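Local structure of cysteine hydrolase (Staphylococcus aureus, 6KUA) at residues 114-119 with 146-151. The protein probably hydrolyses nicotinamide to nicotinic acid and ammonia, as a zinc-containing nicotinamidase of the isochorismatase-like cysteine hydrolase family. Residues are numbered along the deposited sequence; the frame is centred on the assembly and turned at random.
Sequences PLDSLL and YNLGYK
Asp116, in the first turn of helix 115-121, faces Leu148 and Tyr150, just beyond the end of helix 137-147, and the nearest CA atoms, those of Asp116 and Leu148, are 8.0 Å apart. Side chains therefore bridge helix 115-121 and the turn that ends helix 137-147 in the isochorismatase-like alpha/beta fold, whose core is a parallel sheet of order 3-2-1-4-5. Pro114 is the N-cap of the first helix. The second ends in a Schellman motif: Gly149, at a positive phi of 85°, turns the chain toward strand 151-160, and its N bonds to Tyr146 O at 2.9 Å. Just past this turn, Tyr150 extends its ring toward helix 115-121, and its OH donates to Asp116 OD1 at 2.6 Å, meeting that oxygen nearly along its C-O axis. OD1 lies in the ring plane at the phenol edge, while the carboxylate stands almost perpendicular to the ring, 86° between planes. A chi1 of 177° sets CG opposite the backbone N and carries the Asp116 carboxylate out to the hydroxyl. Its other oxygen, OD2, forms a salt bridge with Arg120 one turn on, so each carboxylate oxygen has a polar partner. Leu148 comes from the opposing direction, its CD2 3.8 Å from Asp116 OD2. Arg120 of the fourth subunit makes a cation-pi contact with the Tyr150 ring and a hydrogen bond to Leu148 O, placing this junction at a subunit interface. Buried Leu119 packs obliquely against the phenol end, with CD1 3.7 Å from Tyr150 CZ and CB 3.3 Å from Tyr150 OH.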
ATOM      1  N   PRO A 114       6.437  -5.926   6.444  1.00 20.52           N
ATOM      2  CA  PRO A 114       6.797  -4.645   7.062  1.00 21.17           C
ATOM      3  C   PRO A 114       8.133  -4.083   6.571  1.00 20.83           C
ATOM      4  O   PRO A 114       8.722  -3.226   7.239  1.00 23.93           O
ATOM      5  CB  PRO A 114       6.867  -4.997   8.548  1.00 23.71           C
ATOM      6  CG  PRO A 114       7.331  -6.432   8.551  1.00 24.97           C
ATOM      7  CD  PRO A 114       6.727  -7.071   7.330  1.00 20.93           C
ATOM      8  N   LEU A 115       8.623  -4.549   5.419  1.00 19.42           N
ATOM      9  CA  LEU A 115       9.974  -4.184   4.989  1.00 19.40           C
ATOM     10  C   LEU A 115      10.137  -2.671   4.871  1.00 18.67           C
ATOM     11  O   LEU A 115      11.091  -2.098   5.404  1.00 18.92           O
ATOM     12  CB  LEU A 115      10.313  -4.866   3.666  1.00 21.31           C
ATOM     13  CG  LEU A 115      11.703  -4.513   3.116  1.00 19.41           C
ATOM     14  CD1 LEU A 115      12.802  -4.958   4.097  1.00 17.50           C
ATOM     15  CD2 LEU A 115      11.899  -5.148   1.729  1.00 20.38           C
ATOM     16  N   ASP A 116       9.215  -2.002   4.180  1.00 19.23           N
ATOM     17  CA  ASP A 116       9.350  -0.559   3.990  1.00 19.64           C
ATOM     18  C   ASP A 116       9.393   0.162   5.334  1.00 23.97           C
ATOM     19  O   ASP A 116      10.251   1.031   5.564  1.00 21.31           O
ATOM     20  CB  ASP A 116       8.203  -0.043   3.114  1.00 22.98           C
ATOM     21  CG  ASP A 116       8.228   1.469   2.915  1.00 25.90           C
ATOM     22  OD1 ASP A 116       9.329   2.046   2.743  1.00 23.34           O
ATOM     23  OD2 ASP A 116       7.126   2.084   2.906  1.00 26.68           O
ATOM     24  N   SER A 117       8.488  -0.202   6.248  1.00 20.39           N
ATOM     25  CA  SER A 117       8.464   0.479   7.539  1.00 26.33           C
ATOM     26  C   SER A 117       9.726   0.193   8.350  1.00 23.50           C
ATOM     27  O   SER A 117      10.212   1.080   9.061  1.00 26.01           O
ATOM     28  CB  SER A 117       7.221   0.077   8.331  1.00 23.05           C
ATOM     29  OG  SER A 117       7.436  -1.189   8.912  1.00 30.96           O
ATOM     30  N   LEU A 118      10.269  -1.025   8.242  1.00 18.96           N
ATOM     31  CA  LEU A 118      11.524  -1.347   8.912  1.00 21.48           C
ATOM     32  C   LEU A 118      12.679  -0.509   8.380  1.00 23.47           C
ATOM     33  O   LEU A 118      13.514  -0.033   9.157  1.00 21.10           O
ATOM     34  CB  LEU A 118      11.842  -2.826   8.742  1.00 21.43           C
ATOM     35  CG  LEU A 118      10.986  -3.781   9.581  1.00 23.71           C
ATOM     36  CD1 LEU A 118      11.188  -5.224   9.098  1.00 16.72           C
ATOM     37  CD2 LEU A 118      11.319  -3.654  11.071  1.00 27.62           C
ATOM     38  N   LEU A 119      12.766  -0.354   7.055  1.00 21.50           N
ATOM     39  CA  LEU A 119      13.799   0.488   6.458  1.00 21.42           C
ATOM     40  C   LEU A 119      13.650   1.946   6.886  1.00 21.78           C
ATOM     41  O   LEU A 119      14.642   2.610   7.221  1.00 18.52           O
ATOM     42  CB  LEU A 119      13.738   0.374   4.935  1.00 18.15           C
ATOM     43  CG  LEU A 119      13.963  -1.007   4.327  1.00 19.35           C
ATOM     44  CD1 LEU A 119      13.501  -1.056   2.848  1.00 15.17           C
ATOM     45  CD2 LEU A 119      15.425  -1.390   4.458  1.00 19.33           C
ATOM     46  N   TYR A 146      11.702   1.020  -6.144  1.00 20.11           N
ATOM     47  CA  TYR A 146      11.682   2.191  -7.000  1.00 16.23           C
ATOM     48  C   TYR A 146      10.473   3.065  -6.701  1.00 20.73           C
ATOM     49  O   TYR A 146      10.622   4.255  -6.398  1.00 21.24           O
ATOM     50  CB  TYR A 146      11.716   1.752  -8.467  1.00 18.36           C
ATOM     51  CG  TYR A 146      11.395   2.850  -9.431  1.00 20.95           C
ATOM     52  CD1 TYR A 146      12.365   3.787  -9.810  1.00 21.07           C
ATOM     53  CD2 TYR A 146      10.119   2.973  -9.963  1.00 21.85           C
ATOM     54  CE1 TYR A 146      12.059   4.816 -10.702  1.00 20.77           C
ATOM     55  CE2 TYR A 146       9.812   3.996 -10.844  1.00 18.15           C
ATOM     56  CZ  TYR A 146      10.777   4.905 -11.210  1.00 20.99           C
ATOM     57  OH  TYR A 146      10.433   5.904 -12.098  1.00 23.45           O
ATOM     58  N   ASN A 147       9.268   2.487  -6.736  1.00 17.20           N
ATOM     59  CA  ASN A 147       8.064   3.274  -6.454  1.00 17.98           C
ATOM     60  C   ASN A 147       8.119   3.916  -5.077  1.00 18.03           C
ATOM     61  O   ASN A 147       7.655   5.043  -4.893  1.00 20.99           O
ATOM     62  CB  ASN A 147       6.807   2.405  -6.562  1.00 20.91           C
ATOM     63  CG  ASN A 147       6.511   1.972  -7.992  1.00 19.52           C
ATOM     64  OD1 ASN A 147       7.062   2.526  -8.939  1.00 20.82           O
ATOM     65  ND2 ASN A 147       5.643   0.980  -8.148  1.00 19.59           N
ATOM     66  N   LEU A 148       8.668   3.214  -4.089  1.00 18.38           N
ATOM     67  CA  LEU A 148       8.727   3.761  -2.746  1.00 20.64           C
ATOM     68  C   LEU A 148       9.850   4.798  -2.584  1.00 20.23           C
ATOM     69  O   LEU A 148      10.034   5.337  -1.493  1.00 19.32           O
ATOM     70  CB  LEU A 148       8.867   2.613  -1.740  1.00 20.59           C
ATOM     71  CG  LEU A 148       7.630   1.692  -1.643  1.00 21.66           C
ATOM     72  CD1 LEU A 148       7.992   0.358  -1.052  1.00 20.94           C
ATOM     73  CD2 LEU A 148       6.500   2.339  -0.828  1.00 22.19           C
ATOM     74  N   GLY A 149      10.590   5.098  -3.642  1.00 19.38           N
ATOM     75  CA  GLY A 149      11.543   6.191  -3.593  1.00 24.02           C
ATOM     76  C   GLY A 149      12.899   5.842  -3.026  1.00 25.45           C
ATOM     77  O   GLY A 149      13.620   6.740  -2.608  1.00 23.97           O
ATOM     78  N   TYR A 150      13.260   4.562  -2.977  1.00 23.49           N
ATOM     79  CA  TYR A 150      14.597   4.159  -2.573  1.00 21.52           C
ATOM     80  C   TYR A 150      15.568   4.296  -3.728  1.00 22.80           C
ATOM     81  O   TYR A 150      15.215   4.039  -4.883  1.00 23.40           O
ATOM     82  CB  TYR A 150      14.603   2.708  -2.095  1.00 18.55           C
ATOM     83  CG  TYR A 150      13.902   2.539  -0.800  1.00 18.66           C
ATOM     84  CD1 TYR A 150      14.557   2.791   0.394  1.00 19.86           C
ATOM     85  CD2 TYR A 150      12.566   2.160  -0.759  1.00 20.17           C
ATOM     86  CE1 TYR A 150      13.916   2.670   1.589  1.00 20.31           C
ATOM     87  CE2 TYR A 150      11.906   2.013   0.442  1.00 19.85           C
ATOM     88  CZ  TYR A 150      12.586   2.262   1.615  1.00 25.54           C
ATOM     89  OH  TYR A 150      11.941   2.130   2.816  1.00 23.16           O
ATOM     90  N   LYS A 151      16.799   4.685  -3.410  1.00 19.68           N
ATOM     91  CA  LYS A 151      17.890   4.520  -4.360  1.00 21.25           C
ATOM     92  C   LYS A 151      18.262   3.048  -4.398  1.00 21.32           C
ATOM     93  O   LYS A 151      18.216   2.364  -3.374  1.00 21.26           O
ATOM     94  CB  LYS A 151      19.104   5.372  -3.962  1.00 24.85           C
ATOM     95  CG  LYS A 151      18.771   6.812  -3.539  1.00 27.60           C
ATOM     96  CD  LYS A 151      20.023   7.582  -3.054  1.00 29.17           C
ATOM     97  CE  LYS A 151      19.680   9.027  -2.660  1.00 37.35           C
ATOM     98  NZ  LYS A 151      20.858   9.784  -2.080  1.00 34.89           N
TER